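Local coordinates for response regulator protein (Burkholderia pseudomallei, PDB 3RQI) that probably relays a two-component signal to DNA, through an aspartate-phosphorylated receiver domain joined to a Fis-type helix-turn-helix domain, at residues V12-N16 with E17-G21; R25-R29 with R30-V34; E125-A128 with E129-L132. One frame throughout, in Å; residues are numbered along the deposited sequence. Where two conformers were deposited one is given.

Contact 1. Residues V12-N16 with E17-G21. With CA (calcium ion), chain B.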
loop_
_atom_site.group_PDB
_atom_site.type_symbol
_atom_site.label_atom_id
_atom_site.label_comp_id
_atom_site.label_asym_id
_atom_site.label_seq_id
_atom_site.Cartn_x
_atom_site.Cartn_y
_atom_site.Cartn_z
ATOM N N VAL A 12 -18.125 -10.359 -7.738
ATOM C CA VAL A 12 -17.043 -9.746 -8.518
ATOM C C VAL A 12 -17.514 -8.370 -9.000
ATOM O O VAL A 12 -18.428 -8.305 -9.804
ATOM C CB VAL A 12 -16.641 -10.666 -9.703
ATOM C CG1 VAL A 12 -15.716 -9.888 -10.660
ATOM C CG2 VAL A 12 -15.959 -11.992 -9.187
ATOM N N ILE A 13 -16.856 -7.311 -8.545
ATOM C CA ILE A 13 -17.229 -5.934 -8.964
ATOM C C ILE A 13 -16.107 -5.390 -9.849
ATOM O O ILE A 13 -15.018 -5.052 -9.364
ATOM C CB ILE A 13 -17.393 -5.016 -7.748
ATOM C CG1 ILE A 13 -18.487 -5.582 -6.810
ATOM C CG2 ILE A 13 -17.745 -3.572 -8.227
ATOM C CD1 ILE A 13 -18.399 -4.994 -5.389
ATOM N N ASP A 14 -16.364 -5.313 -11.157
ATOM C CA ASP A 14 -15.375 -4.808 -12.117
ATOM C C ASP A 14 -16.129 -4.378 -13.371
ATOM O O ASP A 14 -17.041 -5.084 -13.810
ATOM C CB ASP A 14 -14.328 -5.920 -12.430
ATOM C CG ASP A 14 -13.085 -5.375 -13.033
ATOM O OD1 ASP A 14 -13.173 -4.733 -14.113
ATOM O OD2 ASP A 14 -11.992 -5.534 -12.435
ATOM N N ASP A 15 -15.813 -3.206 -13.906
ATOM C CA ASP A 15 -16.526 -2.735 -15.113
ATOM C C ASP A 15 -16.114 -3.461 -16.385
ATOM O O ASP A 15 -16.798 -3.335 -17.431
ATOM C CB ASP A 15 -16.276 -1.228 -15.307
ATOM C CG ASP A 15 -14.838 -0.938 -15.612
ATOM O OD1 ASP A 15 -13.968 -1.147 -14.736
ATOM O OD2 ASP A 15 -14.555 -0.479 -16.729
ATOM N N ASN A 16 -14.970 -4.157 -16.337
ATOM C CA ASN A 16 -14.490 -4.916 -17.503
ATOM C C ASN A 16 -15.178 -6.274 -17.458
ATOM O O ASN A 16 -14.795 -7.150 -16.686
ATOM C CB ASN A 16 -12.949 -5.023 -17.414
ATOM C CG ASN A 16 -12.322 -5.854 -18.534
ATOM O OD1 ASN A 16 -12.978 -6.652 -19.209
ATOM N ND2 ASN A 16 -11.009 -5.689 -18.701
ATOM N N GLU A 17 -16.217 -6.436 -18.296
ATOM C CA GLU A 17 -17.079 -7.600 -18.212
ATOM C C GLU A 17 -16.382 -8.855 -18.718
ATOM O O GLU A 17 -16.726 -9.971 -18.331
ATOM C CB GLU A 17 -18.399 -7.351 -18.975
ATOM C CG GLU A 17 -19.104 -6.047 -18.554
ATOM C CD GLU A 17 -20.445 -5.784 -19.227
ATOM O OE1 GLU A 17 -21.067 -6.722 -19.780
ATOM O OE2 GLU A 17 -20.879 -4.617 -19.170
ATOM N N VAL A 18 -15.390 -8.665 -19.585
ATOM C CA VAL A 18 -14.613 -9.796 -20.101
ATOM C C VAL A 18 -13.711 -10.362 -19.008
ATOM O O VAL A 18 -13.737 -11.567 -18.683
ATOM C CB VAL A 18 -13.817 -9.373 -21.338
ATOM C CG1 VAL A 18 -12.929 -10.527 -21.801
ATOM C CG2 VAL A 18 -14.753 -8.910 -22.508
ATOM N N PHE A 19 -12.925 -9.491 -18.386
ATOM C CA PHE A 19 -12.152 -9.874 -17.232
ATOM C C PHE A 19 -13.039 -10.492 -16.147
ATOM O O PHE A 19 -12.684 -11.506 -15.580
ATOM C CB PHE A 19 -11.391 -8.656 -16.679
ATOM C CG PHE A 19 -10.692 -8.930 -15.387
ATOM C CD1 PHE A 19 -9.405 -9.459 -15.403
ATOM C CD2 PHE A 19 -11.320 -8.704 -14.171
ATOM C CE1 PHE A 19 -8.743 -9.728 -14.225
ATOM C CE2 PHE A 19 -10.640 -8.999 -12.968
ATOM C CZ PHE A 19 -9.375 -9.510 -13.026
ATOM N N ALA A 20 -14.193 -9.887 -15.899
ATOM C CA ALA A 20 -15.036 -10.339 -14.812
ATOM C C ALA A 20 -15.567 -11.740 -15.096
ATOM O O ALA A 20 -15.640 -12.599 -14.198
ATOM C CB ALA A 20 -16.174 -9.342 -14.575
ATOM N N GLY A 21 -15.908 -11.984 -16.355
ATOM C CA GLY A 21 -16.367 -13.314 -16.776
ATOM C C GLY A 21 -15.322 -14.402 -16.672
ATOM O O GLY A 21 -15.602 -15.532 -16.261
HETATM CA CA CA B . -11.667 -0.823 -14.432
HETATM O O HOH W 1 -11.141 -3.124 -14.810
HETATM O O HOH W 2 -19.239 -2.349 -17.971
#
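Asn16 caps the helix that opens at Glu17, its side-chain oxygen turned back over the first turn. OD1 of Asn16 takes the backbone N-H of Phe19 at 3.0 Å in a nearly straight bond, 171° at the hydrogen, although the donor stands well above the amide's carbonyl plane. A weak second bond comes from Val18 N. The side chain leaves with its first torsion anti to the backbone N (chi1 177°), which lays the amide against Phe19, Asn16 CG being 3.5 Å from Phe19 CB. The backbone follows suit: Ala20 N donates to Asn16 O at 2.9 Å, the first main-chain bond of the helix. Glu17 reaches back through a water that donates both to its OE2 and to Asp15 O.

Asp14 holds the backbone of the capping residue. Its OD1 accepts Asn16 N at 2.9 Å through the anti lone pair, closing an Asx turn, and also accepts a hydrogen bond from a water bound to the calcium ion. The other oxygen, OD2, comes within 3.7 Å of Phe19 CD2, the carboxylate inclined 42° to the ring. Lys108 serves both groups, with a salt bridge to Asp14 OD2 and a cation-pi contact to Phe19. Asp15 binds the calcium ion directly through OD1 at 2.3 Å, and His60 O is another ligand.

Away from the metal, Val12 CG1 of strand 9-13 packs on Ala20 CB of the helix at 4.0 Å. The paired acidic residues just after strand 9-13, one on the metal and one linked to it by water, belong with the lysine to the phosphorylation site of a CheY-like receiver domain; Asp58, here carrying the phosphate, is also in the calcium site.

Contact 2. Residues R25-R29 with R30-V34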
loop_
_atom_site.group_PDB
_atom_site.type_symbol
_atom_site.label_atom_id
_atom_site.label_comp_id
_atom_site.label_asym_id
_atom_site.label_seq_id
_atom_site.Cartn_x
_atom_site.Cartn_y
_atom_site.Cartn_z
ATOM N N ARG A 25 -15.776 -17.545 -14.231
ATOM C CA ARG A 25 -15.686 -18.933 -14.653
ATOM C C ARG A 25 -14.649 -19.713 -13.874
ATOM O O ARG A 25 -14.911 -20.851 -13.519
ATOM C CB ARG A 25 -15.452 -19.023 -16.143
ATOM C CG ARG A 25 -16.678 -18.596 -16.927
ATOM C CD ARG A 25 -16.490 -18.865 -18.435
ATOM N NE ARG A 25 -15.418 -18.045 -19.014
ATOM C CZ ARG A 25 -15.556 -16.766 -19.375
ATOM N NH1 ARG A 25 -14.526 -16.119 -19.880
ATOM N NH2 ARG A 25 -16.725 -16.135 -19.252
ATOM N N GLY A 26 -13.479 -19.119 -13.601
ATOM C CA GLY A 26 -12.434 -19.809 -12.809
ATOM C C GLY A 26 -12.882 -20.101 -11.372
ATOM O O GLY A 26 -12.632 -21.186 -10.831
ATOM N N LEU A 27 -13.587 -19.155 -10.771
ATOM C CA LEU A 27 -14.146 -19.379 -9.431
ATOM C C LEU A 27 -15.234 -20.464 -9.435
ATOM O O LEU A 27 -15.284 -21.313 -8.524
ATOM C CB LEU A 27 -14.712 -18.070 -8.890
ATOM C CG LEU A 27 -13.643 -17.044 -8.492
ATOM C CD1 LEU A 27 -14.281 -15.646 -8.349
ATOM C CD2 LEU A 27 -12.865 -17.415 -7.233
ATOM N N GLU A 28 -16.102 -20.447 -10.444
ATOM C CA GLU A 28 -17.169 -21.450 -10.558
ATOM C C GLU A 28 -16.570 -22.854 -10.672
ATOM O O GLU A 28 -17.070 -23.780 -10.050
ATOM C CB GLU A 28 -18.106 -21.169 -11.730
ATOM C CG GLU A 28 -18.964 -19.970 -11.527
ATOM C CD GLU A 28 -19.476 -19.354 -12.826
ATOM O OE1 GLU A 28 -19.102 -19.799 -13.940
ATOM O OE2 GLU A 28 -20.252 -18.385 -12.730
ATOM N N ARG A 29 -15.475 -23.002 -11.416
ATOM C CA ARG A 29 -14.827 -24.325 -11.537
ATOM C C ARG A 29 -14.298 -24.811 -10.190
ATOM O O ARG A 29 -14.077 -26.008 -10.006
ATOM C CB ARG A 29 -13.679 -24.319 -12.560
ATOM C CG ARG A 29 -14.122 -24.153 -14.018
ATOM C CD ARG A 29 -12.978 -24.453 -15.011
ATOM N NE ARG A 29 -11.940 -23.415 -15.043
ATOM C CZ ARG A 29 -12.003 -22.283 -15.750
ATOM N NH1 ARG A 29 -13.061 -22.003 -16.506
ATOM N NH2 ARG A 29 -10.997 -21.423 -15.700
ATOM N N ARG A 30 -14.107 -23.876 -9.256
ATOM C CA ARG A 30 -13.666 -24.207 -7.902
ATOM C C ARG A 30 -14.835 -24.287 -6.926
ATOM O O ARG A 30 -14.656 -24.382 -5.706
ATOM C CB ARG A 30 -12.621 -23.196 -7.433
ATOM C CG ARG A 30 -11.281 -23.428 -8.083
ATOM C CD ARG A 30 -10.418 -22.186 -8.138
ATOM N NE ARG A 30 -9.142 -22.463 -8.809
ATOM C CZ ARG A 30 -8.930 -22.415 -10.126
ATOM N NH1 ARG A 30 -9.893 -22.076 -10.987
ATOM N NH2 ARG A 30 -7.723 -22.708 -10.594
ATOM N N GLY A 31 -16.045 -24.237 -7.463
ATOM C CA GLY A 31 -17.229 -24.426 -6.629
ATOM C C GLY A 31 -17.853 -23.190 -6.023
ATOM O O GLY A 31 -18.727 -23.306 -5.161
ATOM N N TYR A 32 -17.427 -21.994 -6.459
ATOM C CA TYR A 32 -18.051 -20.778 -5.965
ATOM C C TYR A 32 -19.249 -20.432 -6.825
ATOM O O TYR A 32 -19.290 -20.779 -8.001
ATOM C CB TYR A 32 -17.051 -19.586 -5.929
ATOM C CG TYR A 32 -15.962 -19.821 -4.917
ATOM C CD1 TYR A 32 -16.054 -19.292 -3.638
ATOM C CD2 TYR A 32 -14.863 -20.625 -5.225
ATOM C CE1 TYR A 32 -15.056 -19.555 -2.678
ATOM C CE2 TYR A 32 -13.869 -20.903 -4.282
ATOM C CZ TYR A 32 -13.972 -20.346 -3.010
ATOM O OH TYR A 32 -13.005 -20.620 -2.064
ATOM N N ALA A 33 -20.245 -19.805 -6.216
ATOM C CA ALA A 33 -21.404 -19.324 -6.945
ATOM C C ALA A 33 -21.128 -17.829 -7.096
ATOM O O ALA A 33 -21.048 -17.139 -6.087
ATOM C CB ALA A 33 -22.653 -19.533 -6.115
ATOM N N VAL A 34 -21.006 -17.336 -8.331
ATOM C CA VAL A 34 -20.501 -15.961 -8.580
ATOM C C VAL A 34 -21.554 -15.050 -9.199
ATOM O O VAL A 34 -22.279 -15.454 -10.144
ATOM C CB VAL A 34 -19.266 -16.001 -9.543
ATOM C CG1 VAL A 34 -18.618 -14.627 -9.729
ATOM C CG2 VAL A 34 -18.203 -17.011 -9.032
HETATM O O HOH W 3 -21.806 -19.182 -10.417
HETATM O O HOH W 4 -20.187 -23.060 -9.088
#
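Tyr32 N and Gly31 N fold back onto Leu27 O and Glu28 O respectively, and with Gly31 at positive phi (91°) these nested backbone bonds make a Schellman motif that ends helix 17-29 and turns the chain into strand 33-37. Leu27 O is gripped twice: Tyr32 N donates at 3.1 Å and Arg30 N at 2.9 Å, from opposite faces of the carbonyl plane. The Tyr32 ring presents its edge to the same oxygen, with CD2 at 3.4 Å.

Apolar contacts accompany the turn. CG2 of Val34 wedges against CB of Leu27 at 3.7 Å and touches CG of Glu28 as well, while CB of Tyr32 also lies 4.1 Å from Leu27 CB. Leu27 and Val34 both continue onto Val12 of strand 9-13, and helix 112-118 packs against Leu27 and Tyr32.

Glu28 joins helix to strand on the polar side. Its CA approaches Tyr32 O at 3.4 Å in a straight CA-H...O contact. A water donating to OE2 accepts a hydrogen bond from Val34 N, while a second water donates to Tyr32 O and, weakly, to Glu28 O.

Arg30 turns back along the last helical turn with its chain extended from CG to NE (chi3 -179°). NH1 donates to Gly26 O at 2.9 Å; that oxygen lies in the guanidinium plane, although NH1 itself stands 43° out of the Gly26 carbonyl plane.

Contact 3. Residues E125-A128 with E129-L132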
loop_
_atom_site.group_PDB
_atom_site.type_symbol
_atom_site.label_atom_id
_atom_site.label_comp_id
_atom_site.label_asym_id
_atom_site.label_seq_id
_atom_site.Cartn_x
_atom_site.Cartn_y
_atom_site.Cartn_z
ATOM N N GLU A 125 -0.841 -10.378 6.877
ATOM C CA GLU A 125 0.316 -10.470 7.780
ATOM C C GLU A 125 1.414 -11.317 7.147
ATOM O O GLU A 125 2.578 -10.918 7.208
ATOM C CB GLU A 125 -0.068 -10.981 9.180
ATOM C CG GLU A 125 1.083 -11.041 10.228
ATOM C CD GLU A 125 1.971 -9.810 10.262
ATOM O OE1 GLU A 125 3.156 -9.910 9.856
ATOM O OE2 GLU A 125 1.494 -8.740 10.693
ATOM N N VAL A 126 1.060 -12.441 6.521
ATOM C CA VAL A 126 2.055 -13.296 5.812
ATOM C C VAL A 126 2.715 -12.541 4.653
ATOM O O VAL A 126 3.942 -12.586 4.456
ATOM C CB VAL A 126 1.397 -14.590 5.263
ATOM C CG1 VAL A 126 2.441 -15.498 4.553
ATOM C CG2 VAL A 126 0.844 -15.384 6.412
ATOM N N GLN A 127 1.896 -11.798 3.923
ATOM C CA GLN A 127 2.402 -11.080 2.735
ATOM C C GLN A 127 3.355 -9.944 3.146
ATOM O O GLN A 127 4.387 -9.719 2.511
ATOM C CB GLN A 127 1.224 -10.625 1.828
ATOM C CG GLN A 127 0.521 -11.826 1.057
ATOM C CD GLN A 127 -0.965 -11.641 0.597
ATOM O OE1 GLN A 127 -1.516 -10.578 0.675
ATOM N NE2 GLN A 127 -1.588 -12.734 0.110
ATOM N N ALA A 128 3.030 -9.261 4.238
ATOM C CA ALA A 128 3.896 -8.211 4.766
ATOM C C ALA A 128 5.261 -8.753 5.192
ATOM O O ALA A 128 6.293 -8.167 4.860
ATOM C CB ALA A 128 3.197 -7.444 5.913
ATOM N N GLU A 129 5.264 -9.873 5.899
ATOM C CA GLU A 129 6.535 -10.534 6.258
ATOM C C GLU A 129 7.359 -10.957 5.040
ATOM O O GLU A 129 8.573 -10.712 4.995
ATOM C CB GLU A 129 6.307 -11.739 7.160
ATOM C CG GLU A 129 7.628 -12.486 7.551
ATOM C CD GLU A 129 8.667 -11.566 8.204
ATOM O OE1 GLU A 129 8.258 -10.583 8.864
ATOM O OE2 GLU A 129 9.894 -11.836 8.090
ATOM N N GLU A 130 6.710 -11.598 4.064
ATOM C CA GLU A 130 7.392 -11.999 2.817
ATOM C C GLU A 130 8.008 -10.769 2.145
ATOM O O GLU A 130 9.138 -10.819 1.654
ATOM C CB GLU A 130 6.432 -12.736 1.871
ATOM C CG GLU A 130 5.874 -14.038 2.491
ATOM C CD GLU A 130 4.851 -14.783 1.626
ATOM O OE1 GLU A 130 4.166 -14.161 0.776
ATOM O OE2 GLU A 130 4.713 -16.014 1.825
ATOM N N ALA A 131 7.287 -9.641 2.167
ATOM C CA ALA A 131 7.819 -8.420 1.528
ATOM C C ALA A 131 9.080 -7.921 2.240
ATOM O O ALA A 131 10.051 -7.519 1.604
ATOM C CB ALA A 131 6.749 -7.300 1.474
ATOM N N LEU A 132 9.055 -7.931 3.562
ATOM C CA LEU A 132 10.200 -7.442 4.318
ATOM C C LEU A 132 11.444 -8.326 4.100
ATOM O O LEU A 132 12.572 -7.838 4.171
ATOM C CB LEU A 132 9.848 -7.258 5.796
ATOM C CG LEU A 132 8.924 -6.041 6.060
ATOM C CD1 LEU A 132 8.397 -6.041 7.466
ATOM C CD2 LEU A 132 9.572 -4.699 5.753
HETATM O O HOH W 5 6.403 -8.871 9.611
#
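Glu130 lays its side chain back along the helix toward Val126, four residues earlier. Its OE2 meets the methyl CG1 of Val126 at 3.6 Å, and its CG sits close over Val126 O, at 3.1 Å. The extended chain, with CG beside the backbone N (chi1 -61°), carries the carboxylate past that carbonyl to the valine. Leu132 likewise has its CG 3.6 Å from Ala128 O.

The backbone supplies the hydrogen bonds, four successive i-to-i+4 links of regular alpha helix. Glu130 N to Val126 O is one of the straighter, at 3.0 Å and 169°; Ala131 N to Gln127 O is shorter but more bent. These turns belong to helix 123-133, one side of which meets the second subunit: Ala128 packs on Ala92, Ala131 on Ser90 and Leu132 on Thr93 of that chain.

Further polar contacts are made by side-chain ends. A water donates to Glu129 OE1 at 2.6 Å, while OE2 of the same carboxylate lies close to the like charge of Glu133 OE2. The amide of Gln127 instead reaches Asn104 of its own chain, which donates to OE1.

In the fold
Contacts 1 and 2 work at the two ends of helix 17-29, within one beta-alpha-beta unit: 12-16 with 17-21 starts the helix beside the calcium ion, and 25-29 with 30-34 stops it before the next strand. Both are partly buried, and they meet where Val12 CG2 packs on Val34 CG1 at 3.8 Å. Their polar chemistry differs: carboxylates, metal and an amide cap in the first, carbonyls gathered by backbone N-H groups and an arginine in the second. Contact 3, a surface contact in mid-helix about 28 Å from each between centres, has neither metal nor cap, relying on regular helix bonds flanked by exposed glutamates. It alone meets the second subunit.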